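Side-chain contacts in alpha-galactosidase (Thermus thermophilus, PDB 6LCJ), which probably hydrolyses alpha-galactosides, releasing their terminal alpha-linked galactose, and assembles as a hexamer: residues Pro139-Phe144 against Leu461-Phe466; Leu179-Glu184 against Glu191-Asp196; Phe218-Ile223 against Leu228-Trp233; Arg385-Arg390 against Glu422-Phe427. All blocks are in the same frame, centred on the assembly; numbering follows the deposited sequence.

How the interactions relate
The four contacts form two clusters. Interactions 2 and 3, with centres 8 Å apart, pack two successive helices of the barrel on neighbouring parallel strands, which are joined by a probable hydrogen bond, Ile195 N to Gly231 O at 2.7 Å. Interactions 1 and 4, centres 13 Å apart, meet at the C-terminal hairpin, where Tyr464 OH is 3.1 Å from His389 NE2, a probable hydrogen bond. The clusters do not touch; interactions 1 and 2 are 37 Å apart between centres. Asp196, just past its strand, and Trp233, near the end of its own, lie toward the C-terminal strand ends, where TIM barrels generally carry the active site; interaction 1 lies far from both.

Interaction 1. Residues Pro139-Phe144 against Leu461-Phe466; sequences PEEEVF and LGPYRF
This is a small, partly buried contact in which two glutamates, Glu140 and Glu141, at the start of helix 140-149, rest against Gly462 and Pro463 in the turn of a C-terminal beta-hairpin. The segments bury 130 Å² together and share no hydrogen bond, so the contact rests on loose approach of carboxylate oxygens to the proline and its peptide. The carboxylate oxygen Glu140 OE2 stands 4.0 Å from Pro463 CG and equally far from CB, the two side chains crossing at about a right angle. The Glu140 chain runs extended beyond CG, with CG anti to the backbone N (chi1 -154°), which carries its carboxylate out to the proline ring. Its other oxygen, OE1, is salt-bridged to Arg97, so the carboxylate is held from the side of the beta-sandwich while touching the hairpin. Glu141, also extended, lays OE1 beside the peptide link of the turn, 3.7 Å from Pro463 N and 3.9 Å from Pro463 CD. Arg465 O accepts from both Leu461 N (2.8 Å) and Gly462 N (3.2 Å), while Pro463 CB sits 3.7 Å above one face of the Tyr464 ring, offset toward its rim. Pro463 and Tyr464 have roughly the backbone angles of a type I turn, closed by a weak bond, and the whole joins the helix following the N-terminal sandwich to a two-residue hairpin turn of the C-terminal antiparallel sheet.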
# COMPACT_ATOMS: atom_id res chain seq x y z
N PRO E 139 11.53 -29.51 -38.91
CA PRO E 139 11.66 -28.17 -39.49
C PRO E 139 10.38 -27.36 -39.27
O PRO E 139 9.27 -27.89 -39.36
CB PRO E 139 11.92 -28.44 -40.97
CG PRO E 139 12.45 -29.81 -41.02
CD PRO E 139 11.81 -30.56 -39.90
N GLU E 140 10.57 -26.07 -38.97
CA GLU E 140 9.47 -25.18 -38.62
C GLU E 140 8.31 -25.28 -39.61
O GLU E 140 7.16 -25.50 -39.22
CB GLU E 140 10.00 -23.75 -38.55
CG GLU E 140 9.23 -22.82 -37.65
CD GLU E 140 9.95 -21.49 -37.47
OE1 GLU E 140 10.92 -21.44 -36.68
OE2 GLU E 140 9.55 -20.51 -38.13
N GLU E 141 8.60 -25.14 -40.91
CA GLU E 141 7.54 -25.04 -41.90
C GLU E 141 6.82 -26.37 -42.08
O GLU E 141 5.59 -26.40 -42.27
CB GLU E 141 8.11 -24.54 -43.23
CG GLU E 141 8.10 -23.01 -43.35
CD GLU E 141 9.16 -22.46 -44.33
OE1 GLU E 141 10.23 -21.99 -43.85
OE2 GLU E 141 8.91 -22.48 -45.56
N GLU E 142 7.54 -27.49 -42.02
CA GLU E 142 6.86 -28.77 -42.19
C GLU E 142 5.93 -29.04 -41.02
O GLU E 142 4.81 -29.52 -41.20
CB GLU E 142 7.86 -29.90 -42.37
CG GLU E 142 7.22 -31.25 -42.80
CD GLU E 142 5.92 -31.11 -43.64
OE1 GLU E 142 5.96 -30.44 -44.72
OE2 GLU E 142 4.86 -31.67 -43.23
N VAL E 143 6.38 -28.71 -39.81
CA VAL E 143 5.65 -29.04 -38.60
C VAL E 143 4.33 -28.27 -38.53
O VAL E 143 3.28 -28.83 -38.18
CB VAL E 143 6.60 -28.81 -37.40
CG1 VAL E 143 6.07 -27.84 -36.41
CG2 VAL E 143 7.01 -30.12 -36.75
N PHE E 144 4.34 -26.99 -38.94
CA PHE E 144 3.10 -26.22 -38.96
C PHE E 144 2.18 -26.64 -40.10
O PHE E 144 0.96 -26.61 -39.96
CB PHE E 144 3.40 -24.73 -39.05
CG PHE E 144 3.69 -24.11 -37.72
CD1 PHE E 144 4.97 -24.15 -37.19
CD2 PHE E 144 2.66 -23.52 -36.99
CE1 PHE E 144 5.23 -23.59 -35.95
CE2 PHE E 144 2.91 -22.95 -35.75
CZ PHE E 144 4.19 -22.98 -35.23
N LEU E 461 11.20 -18.94 -49.25
CA LEU E 461 12.56 -19.43 -49.11
C LEU E 461 12.94 -19.68 -47.66
O LEU E 461 13.82 -20.49 -47.39
CB LEU E 461 13.54 -18.44 -49.73
CG LEU E 461 13.11 -18.00 -51.13
CD1 LEU E 461 13.95 -16.84 -51.63
CD2 LEU E 461 13.16 -19.18 -52.09
N GLY E 462 12.28 -18.99 -46.74
CA GLY E 462 12.49 -19.15 -45.33
C GLY E 462 11.36 -18.50 -44.57
O GLY E 462 10.41 -17.99 -45.17
N PRO E 463 11.44 -18.50 -43.24
CA PRO E 463 10.36 -17.90 -42.43
C PRO E 463 10.03 -16.45 -42.80
O PRO E 463 8.87 -16.05 -42.69
CB PRO E 463 10.90 -18.01 -41.00
CG PRO E 463 11.85 -19.19 -41.06
CD PRO E 463 12.48 -19.14 -42.41
N TYR E 464 11.01 -15.66 -43.23
CA TYR E 464 10.78 -14.25 -43.52
C TYR E 464 11.30 -13.85 -44.90
O TYR E 464 11.43 -12.66 -45.19
CB TYR E 464 11.41 -13.38 -42.43
CG TYR E 464 11.00 -13.87 -41.07
CD1 TYR E 464 9.66 -13.82 -40.67
CD2 TYR E 464 11.92 -14.43 -40.20
CE1 TYR E 464 9.26 -14.29 -39.44
CE2 TYR E 464 11.54 -14.90 -38.96
CZ TYR E 464 10.20 -14.84 -38.58
OH TYR E 464 9.81 -15.31 -37.33
N ARG E 465 11.59 -14.83 -45.75
CA ARG E 465 12.13 -14.56 -47.07
C ARG E 465 11.22 -15.20 -48.11
O ARG E 465 10.99 -16.41 -48.07
CB ARG E 465 13.56 -15.09 -47.20
CG ARG E 465 14.42 -14.85 -45.96
CD ARG E 465 15.88 -14.58 -46.33
NE ARG E 465 16.25 -15.16 -47.62
CZ ARG E 465 16.47 -16.46 -47.84
NH1 ARG E 465 16.36 -17.33 -46.83
NH2 ARG E 465 16.79 -16.89 -49.06
N PHE E 466 10.71 -14.39 -49.01
CA PHE E 466 9.92 -14.88 -50.12
C PHE E 466 10.61 -14.49 -51.42
O PHE E 466 11.43 -13.57 -51.46
CB PHE E 466 8.50 -14.33 -50.08
CG PHE E 466 7.76 -14.67 -48.83
CD1 PHE E 466 8.11 -14.09 -47.62
CD2 PHE E 466 6.71 -15.58 -48.85
CE1 PHE E 466 7.44 -14.42 -46.46
CE2 PHE E 466 6.04 -15.90 -47.70
CZ PHE E 466 6.41 -15.32 -46.50

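Interaction 2. Residues Leu179-Glu184 against Glu191-Asp196; sequences LRVLDE and EVFQID
Leu182 and Val181 of the helix approach the Phe193 ring from different directions. Leu182 CD1 lies over one face, 4.2 Å from the ring centroid and 23° off its normal, a CH-pi contact displaced toward the rim. The backbone joins in, with Leu182 CA 3.6 Å from Phe193 CE2. Val181 CG1 instead meets the edge, near the ring plane, at 4.2 Å from Phe193 CE2. Phe193 CG stands anti to the backbone N (chi1 -173°), sending the ring out from the strand to the helix. Replacing the ring by an alanine here is likely to leave Leu182 CD1 without its aromatic surface and open a gap between helix and strand. In the second shell, Trp163 of the adjoining strand stacks with the Phe193 ring and also touches Val181, while Ile223 packs on both Leu182 and Phe193. Further along the strand, Gln194 NE2 gives a straight bond (164°) to Asp196 OD2, 2.9 Å away, on the anti side of the carboxylate; Lys302 pairs with the same oxygen. Helix 175-185 links parallel strands 161-164 and 192-195 in a beta-alpha-beta crossover of the TIM barrel, with helix 216-224 beside it.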
# COMPACT_ATOMS: atom_id res chain seq x y z
N LEU E 179 -21.42 5.72 -55.14
CA LEU E 179 -21.85 5.55 -56.52
C LEU E 179 -20.83 6.15 -57.49
O LEU E 179 -20.58 5.58 -58.55
CB LEU E 179 -23.24 6.15 -56.73
CG LEU E 179 -24.39 5.26 -56.24
CD1 LEU E 179 -25.71 5.99 -56.23
CD2 LEU E 179 -24.49 3.99 -57.07
N ARG E 180 -20.22 7.27 -57.13
CA ARG E 180 -19.18 7.81 -58.00
C ARG E 180 -17.94 6.93 -57.98
O ARG E 180 -17.32 6.68 -59.02
CB ARG E 180 -18.84 9.24 -57.58
CG ARG E 180 -20.02 10.18 -57.70
CD ARG E 180 -19.61 11.63 -57.66
NE ARG E 180 -19.11 11.99 -56.35
CZ ARG E 180 -19.88 12.13 -55.27
NH1 ARG E 180 -21.20 11.95 -55.36
NH2 ARG E 180 -19.34 12.45 -54.10
N VAL E 181 -17.55 6.47 -56.79
CA VAL E 181 -16.38 5.60 -56.69
C VAL E 181 -16.62 4.30 -57.44
O VAL E 181 -15.73 3.78 -58.11
CB VAL E 181 -16.04 5.37 -55.20
CG1 VAL E 181 -14.99 4.31 -55.04
CG2 VAL E 181 -15.57 6.68 -54.57
N LEU E 182 -17.86 3.78 -57.36
CA LEU E 182 -18.21 2.56 -58.07
C LEU E 182 -17.96 2.71 -59.57
O LEU E 182 -17.41 1.80 -60.21
CB LEU E 182 -19.68 2.20 -57.81
CG LEU E 182 -20.32 1.09 -58.65
CD1 LEU E 182 -19.80 -0.30 -58.29
CD2 LEU E 182 -21.83 1.13 -58.52
N ASP E 183 -18.33 3.86 -60.12
CA ASP E 183 -18.05 4.16 -61.53
C ASP E 183 -16.58 3.97 -61.87
O ASP E 183 -16.23 3.29 -62.83
CB ASP E 183 -18.49 5.59 -61.84
CG ASP E 183 -19.27 5.68 -63.11
OD1 ASP E 183 -19.73 4.61 -63.57
OD2 ASP E 183 -19.41 6.80 -63.65
N GLU E 184 -15.69 4.59 -61.09
CA GLU E 184 -14.27 4.46 -61.36
C GLU E 184 -13.76 3.06 -61.07
O GLU E 184 -12.92 2.52 -61.81
CB GLU E 184 -13.49 5.48 -60.55
CG GLU E 184 -14.02 6.86 -60.69
CD GLU E 184 -12.99 7.77 -61.30
OE1 GLU E 184 -12.87 8.93 -60.84
OE2 GLU E 184 -12.27 7.30 -62.22
N GLU E 191 -13.76 -7.98 -58.50
CA GLU E 191 -14.92 -8.85 -58.51
C GLU E 191 -15.96 -8.50 -57.45
O GLU E 191 -17.10 -8.93 -57.58
CB GLU E 191 -14.49 -10.31 -58.32
CG GLU E 191 -13.08 -10.57 -58.82
CD GLU E 191 -12.70 -12.03 -58.80
OE1 GLU E 191 -11.86 -12.42 -57.96
OE2 GLU E 191 -13.23 -12.79 -59.63
N VAL E 192 -15.59 -7.75 -56.41
CA VAL E 192 -16.47 -7.41 -55.31
C VAL E 192 -16.28 -5.93 -54.99
O VAL E 192 -15.15 -5.44 -54.92
CB VAL E 192 -16.18 -8.26 -54.05
CG1 VAL E 192 -17.23 -8.00 -52.96
CG2 VAL E 192 -16.10 -9.73 -54.37
N PHE E 193 -17.39 -5.21 -54.78
CA PHE E 193 -17.39 -3.84 -54.29
C PHE E 193 -18.02 -3.88 -52.90
O PHE E 193 -19.23 -4.11 -52.78
CB PHE E 193 -18.16 -2.93 -55.23
CG PHE E 193 -18.06 -1.48 -54.88
CD1 PHE E 193 -18.89 -0.92 -53.92
CD2 PHE E 193 -17.13 -0.66 -55.51
CE1 PHE E 193 -18.81 0.43 -53.60
CE2 PHE E 193 -17.05 0.70 -55.20
CZ PHE E 193 -17.89 1.24 -54.24
N GLN E 194 -17.22 -3.68 -51.85
CA GLN E 194 -17.64 -3.97 -50.49
C GLN E 194 -17.79 -2.69 -49.68
O GLN E 194 -16.82 -1.94 -49.52
CB GLN E 194 -16.68 -4.93 -49.80
CG GLN E 194 -17.18 -5.42 -48.43
CD GLN E 194 -16.20 -5.08 -47.33
OE1 GLN E 194 -15.02 -5.47 -47.40
NE2 GLN E 194 -16.66 -4.33 -46.33
N ILE E 195 -19.00 -2.44 -49.17
CA ILE E 195 -19.30 -1.31 -48.30
C ILE E 195 -18.96 -1.70 -46.86
O ILE E 195 -19.46 -2.71 -46.36
CB ILE E 195 -20.77 -0.89 -48.41
CG1 ILE E 195 -21.06 -0.40 -49.82
CG2 ILE E 195 -21.12 0.21 -47.43
CD1 ILE E 195 -22.39 -0.84 -50.27
N ASP E 196 -18.14 -0.89 -46.20
CA ASP E 196 -17.68 -1.25 -44.88
C ASP E 196 -18.45 -0.46 -43.82
O ASP E 196 -19.59 -0.04 -44.03
CB ASP E 196 -16.17 -1.02 -44.78
CG ASP E 196 -15.50 -1.96 -43.78
OD1 ASP E 196 -15.30 -1.53 -42.61
OD2 ASP E 196 -15.15 -3.10 -44.17

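Interaction 3. Residues Phe218-Ile223 against Leu228-Trp233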
# COMPACT_ATOMS: atom_id res chain seq x y z
N PHE E 218 -30.78 -0.99 -53.12
CA PHE E 218 -30.57 -0.21 -54.33
C PHE E 218 -29.08 -0.13 -54.68
O PHE E 218 -28.68 -0.41 -55.82
CB PHE E 218 -31.15 1.19 -54.14
CG PHE E 218 -30.60 2.21 -55.07
CD1 PHE E 218 -31.05 2.28 -56.39
CD2 PHE E 218 -29.64 3.12 -54.64
CE1 PHE E 218 -30.54 3.23 -57.27
CE2 PHE E 218 -29.13 4.08 -55.51
CZ PHE E 218 -29.58 4.13 -56.83
N LEU E 219 -28.26 0.25 -53.69
CA LEU E 219 -26.81 0.26 -53.86
C LEU E 219 -26.28 -1.05 -54.42
O LEU E 219 -25.44 -1.06 -55.32
CB LEU E 219 -26.16 0.56 -52.51
CG LEU E 219 -24.86 1.35 -52.50
CD1 LEU E 219 -24.97 2.57 -53.39
CD2 LEU E 219 -24.57 1.73 -51.07
N ALA E 220 -26.76 -2.18 -53.89
CA ALA E 220 -26.24 -3.46 -54.38
C ALA E 220 -26.64 -3.72 -55.83
O ALA E 220 -25.88 -4.35 -56.57
CB ALA E 220 -26.70 -4.61 -53.49
N GLU E 221 -27.83 -3.26 -56.25
CA GLU E 221 -28.25 -3.50 -57.62
C GLU E 221 -27.45 -2.67 -58.60
O GLU E 221 -27.09 -3.15 -59.68
CB GLU E 221 -29.75 -3.23 -57.76
CG GLU E 221 -30.31 -3.46 -59.18
CD GLU E 221 -29.86 -4.79 -59.82
OE1 GLU E 221 -29.80 -5.82 -59.11
OE2 GLU E 221 -29.57 -4.79 -61.04
N ARG E 222 -27.14 -1.41 -58.24
CA ARG E 222 -26.20 -0.62 -59.03
C ARG E 222 -24.83 -1.30 -59.14
O ARG E 222 -24.19 -1.25 -60.19
CB ARG E 222 -26.04 0.78 -58.41
CG ARG E 222 -27.32 1.60 -58.40
CD ARG E 222 -27.62 2.25 -59.75
NE ARG E 222 -27.91 3.68 -59.63
CZ ARG E 222 -27.07 4.66 -59.98
NH1 ARG E 222 -25.87 4.38 -60.48
NH2 ARG E 222 -27.43 5.94 -59.82
N ILE E 223 -24.38 -1.97 -58.07
CA ILE E 223 -23.09 -2.64 -58.08
C ILE E 223 -23.12 -3.84 -59.02
O ILE E 223 -22.18 -4.08 -59.79
CB ILE E 223 -22.67 -3.07 -56.66
CG1 ILE E 223 -22.35 -1.85 -55.80
CG2 ILE E 223 -21.47 -4.00 -56.70
CD1 ILE E 223 -22.37 -2.17 -54.34
N LEU E 228 -20.22 -6.36 -60.78
CA LEU E 228 -19.54 -6.61 -59.52
C LEU E 228 -20.50 -7.21 -58.50
O LEU E 228 -21.66 -6.80 -58.40
CB LEU E 228 -18.93 -5.32 -58.96
CG LEU E 228 -17.73 -4.76 -59.71
CD1 LEU E 228 -17.53 -3.29 -59.39
CD2 LEU E 228 -16.51 -5.56 -59.35
N ARG E 229 -20.00 -8.18 -57.74
CA ARG E 229 -20.70 -8.63 -56.55
C ARG E 229 -20.66 -7.55 -55.49
O ARG E 229 -19.69 -6.79 -55.38
CB ARG E 229 -20.06 -9.91 -56.00
CG ARG E 229 -20.11 -11.10 -56.93
CD ARG E 229 -19.15 -12.18 -56.44
NE ARG E 229 -19.57 -12.71 -55.15
CZ ARG E 229 -19.03 -13.78 -54.58
NH1 ARG E 229 -18.05 -14.44 -55.18
NH2 ARG E 229 -19.48 -14.20 -53.40
N ALA E 230 -21.71 -7.50 -54.68
CA ALA E 230 -21.86 -6.48 -53.66
C ALA E 230 -21.48 -7.04 -52.29
O ALA E 230 -21.89 -8.15 -51.94
CB ALA E 230 -23.29 -5.95 -53.65
N GLY E 231 -20.71 -6.27 -51.53
CA GLY E 231 -20.21 -6.70 -50.23
C GLY E 231 -20.65 -5.74 -49.14
O GLY E 231 -20.72 -4.53 -49.37
N LEU E 232 -20.96 -6.29 -47.96
CA LEU E 232 -21.42 -5.50 -46.84
C LEU E 232 -20.78 -5.99 -45.54
O LEU E 232 -20.47 -7.18 -45.39
CB LEU E 232 -22.95 -5.53 -46.74
CG LEU E 232 -23.72 -4.55 -45.85
CD1 LEU E 232 -23.57 -3.11 -46.31
CD2 LEU E 232 -25.20 -4.92 -45.83
N TRP E 233 -20.60 -5.05 -44.61
CA TRP E 233 -19.90 -5.24 -43.34
C TRP E 233 -20.89 -5.24 -42.18
O TRP E 233 -21.75 -4.36 -42.09
CB TRP E 233 -18.89 -4.10 -43.15
CG TRP E 233 -18.16 -4.03 -41.82
CD1 TRP E 233 -16.93 -4.55 -41.54
CD2 TRP E 233 -18.59 -3.36 -40.63
NE1 TRP E 233 -16.57 -4.25 -40.25
CE2 TRP E 233 -17.58 -3.53 -39.66
CE3 TRP E 233 -19.74 -2.64 -40.28
CZ2 TRP E 233 -17.68 -3.01 -38.37
CZ3 TRP E 233 -19.83 -2.12 -38.98
CH2 TRP E 233 -18.81 -2.32 -38.05
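Ile223 points toward the strand, its CG2 facing Leu228 and the backbone after it, its CD1 the methyl of Ala230. With chi1 at -69°, CG1 sits beside the backbone N, which leaves CG2 anti to it; that methyl lies beside the residue just before the strand, 3.6 Å from Leu228 CB. The longer branch reaches onward, so that Ile223 CD1 comes to 4.0 Å from Ala230 CB. One helical turn earlier, Ala220 CB and Ala230 CB meet methyl to methyl at 3.7 Å. Having only methyls here lets the backbones close in: the two CA atoms of Ala220 and Ala230 are 5.4 Å apart. Helix and strand segments accordingly have axes that approach to 7.4 Å, at 144° between their directions, a slanted antiparallel course. Where the chain turns from helix to strand, Leu228 N donates to Ile223 O at 3.2 Å, a moderately bent bond (150°). Around this core, Tyr298 of the next strand touches both alanines, while Leu182 of the preceding helix touches Leu228. The side-chain pairs are apolar, but Ile223 CG2 also lies against two carbonyl oxygens, 3.3 Å from Leu228 O and 3.6 Å from Arg229 O; the 217 Å² of surface is buried between helix and sheet. Helix 216-224 followed by strand 229-234 forms the returning half of a beta-alpha-beta crossover that begins at strand 192-195, the repeating topology of a TIM barrel.

Interaction 4. Residues Arg385-Arg390 against Glu422-Phe427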
# COMPACT_ATOMS: atom_id res chain seq x y z
N ARG E 385 3.41 -8.39 -39.04
CA ARG E 385 4.04 -9.29 -38.07
C ARG E 385 3.17 -10.50 -37.76
O ARG E 385 3.66 -11.63 -37.69
CB ARG E 385 4.39 -8.55 -36.78
CG ARG E 385 5.02 -9.48 -35.73
CD ARG E 385 5.77 -8.71 -34.64
NE ARG E 385 4.82 -7.86 -33.95
CZ ARG E 385 4.80 -6.53 -34.03
NH1 ARG E 385 5.72 -5.88 -34.73
NH2 ARG E 385 3.84 -5.86 -33.40
N SER E 386 1.86 -10.29 -37.56
CA SER E 386 0.99 -11.40 -37.19
C SER E 386 0.62 -12.26 -38.40
O SER E 386 0.56 -13.49 -38.29
CB SER E 386 -0.28 -10.88 -36.50
OG SER E 386 0.02 -10.48 -35.17
N THR E 387 0.36 -11.62 -39.54
CA THR E 387 0.06 -12.34 -40.77
C THR E 387 1.19 -13.29 -41.14
O THR E 387 0.96 -14.47 -41.45
CB THR E 387 -0.19 -11.35 -41.89
OG1 THR E 387 -1.35 -10.58 -41.60
CG2 THR E 387 -0.36 -12.06 -43.24
N LEU E 388 2.43 -12.80 -41.11
CA LEU E 388 3.57 -13.65 -41.46
C LEU E 388 3.62 -14.94 -40.65
O LEU E 388 4.14 -15.95 -41.13
CB LEU E 388 4.87 -12.87 -41.28
CG LEU E 388 5.24 -11.95 -42.44
CD1 LEU E 388 6.25 -10.89 -42.02
CD2 LEU E 388 5.75 -12.78 -43.61
N HIS E 389 3.08 -14.94 -39.43
CA HIS E 389 3.14 -16.13 -38.59
C HIS E 389 1.86 -16.95 -38.65
O HIS E 389 1.70 -17.89 -37.86
CB HIS E 389 3.45 -15.77 -37.15
CG HIS E 389 4.78 -15.13 -36.97
ND1 HIS E 389 5.00 -13.78 -37.20
CD2 HIS E 389 5.98 -15.64 -36.60
CE1 HIS E 389 6.26 -13.50 -36.97
NE2 HIS E 389 6.88 -14.60 -36.60
N ARG E 390 0.94 -16.61 -39.55
CA ARG E 390 -0.29 -17.37 -39.70
C ARG E 390 -0.49 -17.86 -41.13
O ARG E 390 -1.60 -18.29 -41.47
CB ARG E 390 -1.47 -16.53 -39.23
CG ARG E 390 -1.55 -16.43 -37.71
CD ARG E 390 -2.64 -15.48 -37.26
NE ARG E 390 -2.97 -15.65 -35.85
CZ ARG E 390 -3.44 -14.68 -35.08
NH1 ARG E 390 -3.63 -13.47 -35.60
NH2 ARG E 390 -3.72 -14.91 -33.80
N GLU E 422 2.06 -5.74 -50.53
CA GLU E 422 1.66 -6.28 -51.83
C GLU E 422 2.14 -7.72 -52.02
O GLU E 422 1.41 -8.56 -52.57
CB GLU E 422 2.19 -5.38 -52.94
CG GLU E 422 1.58 -5.66 -54.29
CD GLU E 422 2.40 -5.10 -55.41
OE1 GLU E 422 2.23 -3.90 -55.71
OE2 GLU E 422 3.23 -5.83 -55.99
N ALA E 423 3.36 -8.02 -51.57
CA ALA E 423 3.91 -9.37 -51.75
C ALA E 423 3.09 -10.41 -50.99
O ALA E 423 2.90 -11.53 -51.48
CB ALA E 423 5.37 -9.40 -51.31
N LEU E 424 2.61 -10.07 -49.79
CA LEU E 424 1.79 -11.02 -49.04
C LEU E 424 0.43 -11.25 -49.69
O LEU E 424 -0.11 -12.36 -49.58
CB LEU E 424 1.61 -10.54 -47.59
CG LEU E 424 2.82 -10.71 -46.67
CD1 LEU E 424 2.38 -10.64 -45.23
CD2 LEU E 424 3.57 -11.99 -46.94
N ALA E 425 -0.13 -10.25 -50.37
CA ALA E 425 -1.33 -10.49 -51.17
C ALA E 425 -1.06 -11.47 -52.31
O ALA E 425 -1.87 -12.36 -52.58
CB ALA E 425 -1.89 -9.18 -51.72
N HIS E 426 0.08 -11.32 -52.99
CA HIS E 426 0.42 -12.29 -54.03
C HIS E 426 0.58 -13.68 -53.44
O HIS E 426 0.07 -14.66 -54.00
CB HIS E 426 1.70 -11.87 -54.75
CG HIS E 426 1.52 -10.74 -55.71
ND1 HIS E 426 0.56 -10.73 -56.69
CD2 HIS E 426 2.21 -9.58 -55.86
CE1 HIS E 426 0.65 -9.62 -57.39
NE2 HIS E 426 1.65 -8.90 -56.91
N PHE E 427 1.26 -13.80 -52.30
CA PHE E 427 1.48 -15.12 -51.72
C PHE E 427 0.16 -15.78 -51.30
O PHE E 427 -0.07 -16.96 -51.58
CB PHE E 427 2.43 -15.01 -50.54
CG PHE E 427 2.83 -16.34 -49.96
CD1 PHE E 427 3.80 -17.12 -50.58
CD2 PHE E 427 2.25 -16.82 -48.80
CE1 PHE E 427 4.18 -18.33 -50.05
CE2 PHE E 427 2.63 -18.03 -48.26
CZ PHE E 427 3.59 -18.79 -48.89
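Two rings, His389 and Phe427, lie near the contact of Thr387 and Leu388 with Leu424: the imidazole has the Arg385 carbonyl at its edge, and the Phe427 ring meets Phe466 of the C-terminal sheet edge-to-face. His389 ND1 donates to Arg385 O at 2.6 Å, in the ring plane to within 5° and nearly along the C=O axis, which fixes the ring's rotation. Beside this, the helix-to-helix contact is made of methyls. Leu424 points at the other helix and splits its fork between two residues: CD1 lies 3.7 Å from Thr387 CG2, and CD2 lies 4.1 Å from Leu388 CD2. Thr387 and Leu424 run side by side, pointing opposite ways, whereas Leu388 comes in nearly perpendicular. In Thr387, chi1 of -64° puts OG1 beside the backbone N and leaves the CG2 methyl anti to it, presenting carbon to the leucine. Phe466 also touches Leu388, bringing its sheet alongside both helices. With 118 Å² buried and no hydrogen bond across, helices 380-388 and 415-428 are joined here by nondirectional apolar packing, while polar atoms bond elsewhere: Thr387 OG1 to Ala383 O, His389 ND1 to Arg385 O and His389 NE2 to Tyr464 OH.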